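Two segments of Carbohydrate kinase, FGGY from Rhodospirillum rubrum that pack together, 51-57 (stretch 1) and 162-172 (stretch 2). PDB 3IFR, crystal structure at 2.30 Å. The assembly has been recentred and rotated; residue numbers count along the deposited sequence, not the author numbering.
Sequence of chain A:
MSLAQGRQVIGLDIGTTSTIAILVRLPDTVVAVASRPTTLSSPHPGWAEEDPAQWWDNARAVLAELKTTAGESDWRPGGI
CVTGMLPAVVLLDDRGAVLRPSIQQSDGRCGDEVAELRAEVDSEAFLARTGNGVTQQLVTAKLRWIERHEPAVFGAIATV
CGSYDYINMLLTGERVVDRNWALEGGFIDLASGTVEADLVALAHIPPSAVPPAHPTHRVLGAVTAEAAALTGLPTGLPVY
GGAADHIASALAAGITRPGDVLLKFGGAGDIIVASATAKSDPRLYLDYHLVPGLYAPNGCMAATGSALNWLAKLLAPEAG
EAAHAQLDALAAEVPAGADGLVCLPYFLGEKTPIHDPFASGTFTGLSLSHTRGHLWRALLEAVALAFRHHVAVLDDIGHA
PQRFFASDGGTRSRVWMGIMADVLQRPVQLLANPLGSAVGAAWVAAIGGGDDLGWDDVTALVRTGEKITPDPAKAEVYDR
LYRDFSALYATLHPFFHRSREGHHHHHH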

# COMPACT_ATOMS: atom_id res chain seq x y z
N ASP A 51 11.18 13.80 -8.47
CA ASP A 51 11.04 15.08 -9.09
C ASP A 51 9.60 15.20 -9.53
O ASP A 51 9.18 14.50 -10.46
CB ASP A 51 11.93 15.07 -10.33
CG ASP A 51 11.92 16.39 -11.06
OD1 ASP A 51 11.16 17.29 -10.62
OD2 ASP A 51 12.66 16.52 -12.08
N PRO A 52 8.82 16.06 -8.87
CA PRO A 52 7.39 16.12 -9.26
C PRO A 52 7.17 16.52 -10.73
O PRO A 52 6.13 16.23 -11.34
CB PRO A 52 6.79 17.17 -8.33
CG PRO A 52 7.73 17.25 -7.17
CD PRO A 52 9.11 16.87 -7.68
N ALA A 53 8.17 17.14 -11.32
CA ALA A 53 8.06 17.52 -12.71
C ALA A 53 8.14 16.30 -13.61
O ALA A 53 7.58 16.29 -14.70
CB ALA A 53 9.13 18.56 -13.09
N GLN A 54 8.86 15.27 -13.18
CA GLN A 54 8.83 14.02 -13.93
C GLN A 54 7.46 13.28 -13.81
O GLN A 54 6.96 12.71 -14.81
CB GLN A 54 10.00 13.14 -13.51
CG GLN A 54 10.34 12.03 -14.50
CD GLN A 54 11.22 11.00 -13.86
OE1 GLN A 54 11.14 10.78 -12.66
NE2 GLN A 54 12.11 10.39 -14.64
N TRP A 55 6.84 13.30 -12.62
CA TRP A 55 5.50 12.74 -12.52
C TRP A 55 4.62 13.40 -13.61
O TRP A 55 3.94 12.73 -14.37
CB TRP A 55 4.84 12.94 -11.14
CG TRP A 55 5.58 12.40 -9.94
CD1 TRP A 55 6.45 11.34 -9.89
CD2 TRP A 55 5.48 12.90 -8.59
NE1 TRP A 55 6.93 11.19 -8.60
CE2 TRP A 55 6.33 12.12 -7.80
CE3 TRP A 55 4.76 13.95 -8.00
CZ2 TRP A 55 6.47 12.35 -6.43
CZ3 TRP A 55 4.89 14.17 -6.66
CH2 TRP A 55 5.74 13.37 -5.88
N TRP A 56 4.68 14.72 -13.68
CA TRP A 56 3.77 15.48 -14.54
C TRP A 56 4.07 15.22 -15.99
O TRP A 56 3.18 15.06 -16.81
CB TRP A 56 3.88 16.98 -14.25
CG TRP A 56 3.04 17.80 -15.16
CD1 TRP A 56 3.48 18.76 -16.01
CD2 TRP A 56 1.62 17.69 -15.38
NE1 TRP A 56 2.42 19.29 -16.71
CE2 TRP A 56 1.27 18.65 -16.35
CE3 TRP A 56 0.61 16.88 -14.84
CZ2 TRP A 56 -0.05 18.86 -16.78
CZ3 TRP A 56 -0.72 17.09 -15.28
CH2 TRP A 56 -1.03 18.08 -16.24
N ASP A 57 5.36 15.18 -16.31
CA ASP A 57 5.77 14.81 -17.65
C ASP A 57 5.41 13.39 -18.01
O ASP A 57 4.90 13.14 -19.09
CB ASP A 57 7.25 15.02 -17.85
CG ASP A 57 7.51 15.83 -19.06
OD1 ASP A 57 8.00 15.25 -20.05
OD2 ASP A 57 7.11 17.04 -19.02
N GLY A 162 0.71 15.73 -1.39
CA GLY A 162 1.29 14.47 -1.74
C GLY A 162 1.44 14.41 -3.23
O GLY A 162 1.18 15.40 -3.91
N SER A 163 1.83 13.25 -3.76
CA SER A 163 2.19 13.17 -5.16
C SER A 163 0.97 13.31 -6.04
O SER A 163 0.92 14.19 -6.87
CB SER A 163 2.86 11.84 -5.47
OG SER A 163 1.99 10.81 -5.04
N TYR A 164 -0.01 12.44 -5.86
CA TYR A 164 -1.20 12.50 -6.70
C TYR A 164 -2.01 13.79 -6.40
O TYR A 164 -2.69 14.34 -7.30
CB TYR A 164 -2.03 11.15 -6.67
CG TYR A 164 -2.50 10.69 -5.28
CD1 TYR A 164 -3.66 11.24 -4.68
CD2 TYR A 164 -1.78 9.74 -4.56
CE1 TYR A 164 -4.07 10.85 -3.38
CE2 TYR A 164 -2.18 9.33 -3.31
CZ TYR A 164 -3.32 9.88 -2.71
OH TYR A 164 -3.70 9.46 -1.45
N ASP A 165 -1.92 14.33 -5.17
CA ASP A 165 -2.58 15.64 -4.93
C ASP A 165 -1.98 16.71 -5.87
O ASP A 165 -2.67 17.58 -6.43
CB ASP A 165 -2.39 16.12 -3.50
CG ASP A 165 -2.89 15.13 -2.46
OD1 ASP A 165 -4.01 14.60 -2.61
OD2 ASP A 165 -2.16 14.92 -1.45
N TYR A 166 -0.66 16.65 -6.05
CA TYR A 166 -0.03 17.65 -6.86
C TYR A 166 -0.49 17.55 -8.33
O TYR A 166 -0.83 18.55 -8.96
CB TYR A 166 1.49 17.55 -6.71
CG TYR A 166 2.23 18.45 -7.65
CD1 TYR A 166 2.10 19.82 -7.55
CD2 TYR A 166 3.04 17.92 -8.65
CE1 TYR A 166 2.78 20.66 -8.42
CE2 TYR A 166 3.72 18.73 -9.53
CZ TYR A 166 3.61 20.11 -9.40
OH TYR A 166 4.28 20.96 -10.24
N ILE A 167 -0.53 16.34 -8.87
CA ILE A 167 -0.97 16.11 -10.22
C ILE A 167 -2.40 16.61 -10.39
O ILE A 167 -2.67 17.39 -11.30
CB ILE A 167 -0.85 14.61 -10.56
CG1 ILE A 167 0.61 14.16 -10.37
CG2 ILE A 167 -1.34 14.32 -11.99
CD1 ILE A 167 1.59 14.84 -11.37
N ASN A 168 -3.32 16.20 -9.50
CA ASN A 168 -4.68 16.77 -9.52
C ASN A 168 -4.75 18.33 -9.58
O ASN A 168 -5.56 18.92 -10.32
CB ASN A 168 -5.48 16.28 -8.33
CG ASN A 168 -6.01 14.88 -8.52
OD1 ASN A 168 -6.34 14.46 -9.65
ND2 ASN A 168 -6.13 14.13 -7.39
N MSE A 169 -3.93 19.00 -8.78
CA MSE A 169 -3.87 20.47 -8.88
C MSE A 169 -3.51 20.90 -10.30
O MSE A 169 -4.23 21.68 -10.88
CB MSE A 169 -2.88 21.07 -7.88
CG MSE A 169 -3.12 20.57 -6.51
SE MSE A 169 -1.88 21.35 -5.20
CE MSE A 169 -2.55 20.54 -3.48
N LEU A 170 -2.44 20.36 -10.86
CA LEU A 170 -2.08 20.64 -12.23
C LEU A 170 -3.22 20.37 -13.24
O LEU A 170 -3.26 21.02 -14.28
CB LEU A 170 -0.84 19.82 -12.61
CG LEU A 170 0.50 20.55 -12.46
CD1 LEU A 170 0.46 21.50 -11.32
CD2 LEU A 170 1.69 19.58 -12.31
N LEU A 171 -4.10 19.40 -12.95
CA LEU A 171 -5.21 19.03 -13.87
C LEU A 171 -6.43 19.96 -13.81
O LEU A 171 -7.03 20.27 -14.84
CB LEU A 171 -5.74 17.60 -13.61
CG LEU A 171 -4.77 16.48 -13.90
CD1 LEU A 171 -5.24 15.14 -13.37
CD2 LEU A 171 -4.51 16.43 -15.39
N THR A 172 -6.76 20.41 -12.60
CA THR A 172 -8.04 21.05 -12.32
C THR A 172 -7.90 22.49 -11.82
O THR A 172 -8.85 23.24 -11.84
CB THR A 172 -8.78 20.26 -11.21
OG1 THR A 172 -7.99 20.28 -10.01
CG2 THR A 172 -8.96 18.81 -11.63

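Two helices, 52-57 and 163-172, more than a hundred residues apart in sequence, pack with their axes 10.2 Å apart at closest approach and their N-to-C directions 57° apart. The backbones draw together at two points: Pro52 CA lies 7.2 Å from Ser163 CA, and Trp56 CA lies 6.4 Å from Ile167 CA, one helical turn further along each chain. Both helices begin within this region. Asp51 caps the first, its OD1 accepting from Ala53 N at 3.1 Å; at the start of the second, Gly162 N donates to Asp165 OD2 at 3.0 Å. No hydrogen bond crosses between the stretches, so the 407 Å² of buried surface, summed over both sides, rests on apolar and CH-pi contact.

The CA-to-CB bond of Trp55 (chi1 m) points toward the second helix, and its six-membered ring lies against the start of that helix. Ser163 CB sits over one face, 3.5 Å from the centroid of that ring, and Trp55 CZ3 comes within 3.2 Å of Ser163 CA. Tyr166 CD2 lies near the ring plane, 4.4 Å from Trp55 CE3; the same tyrosine meets Pro52, with CE2 3.6 Å from Pro52 CB.

Ile167 reaches between the two tryptophans: its CD1 is 3.8 Å from Trp55 CB and 3.9 Å from Trp56 N. Trp56 (chi1 t) leaves its backbone sideways, but its indole swings nearer the second helix and gives up 105 Å², the largest share of any residue here. Leu170 CD2 covers one face, 3.6 Å from Trp56 CD2 and 3.8 Å from the centroid of the five-membered ring. At the edge of the indole, Leu171 CD2 approaches Trp56 CZ3 at 3.8 Å and Ile167 CD1 lies 4.1 Å from Trp56 CE3.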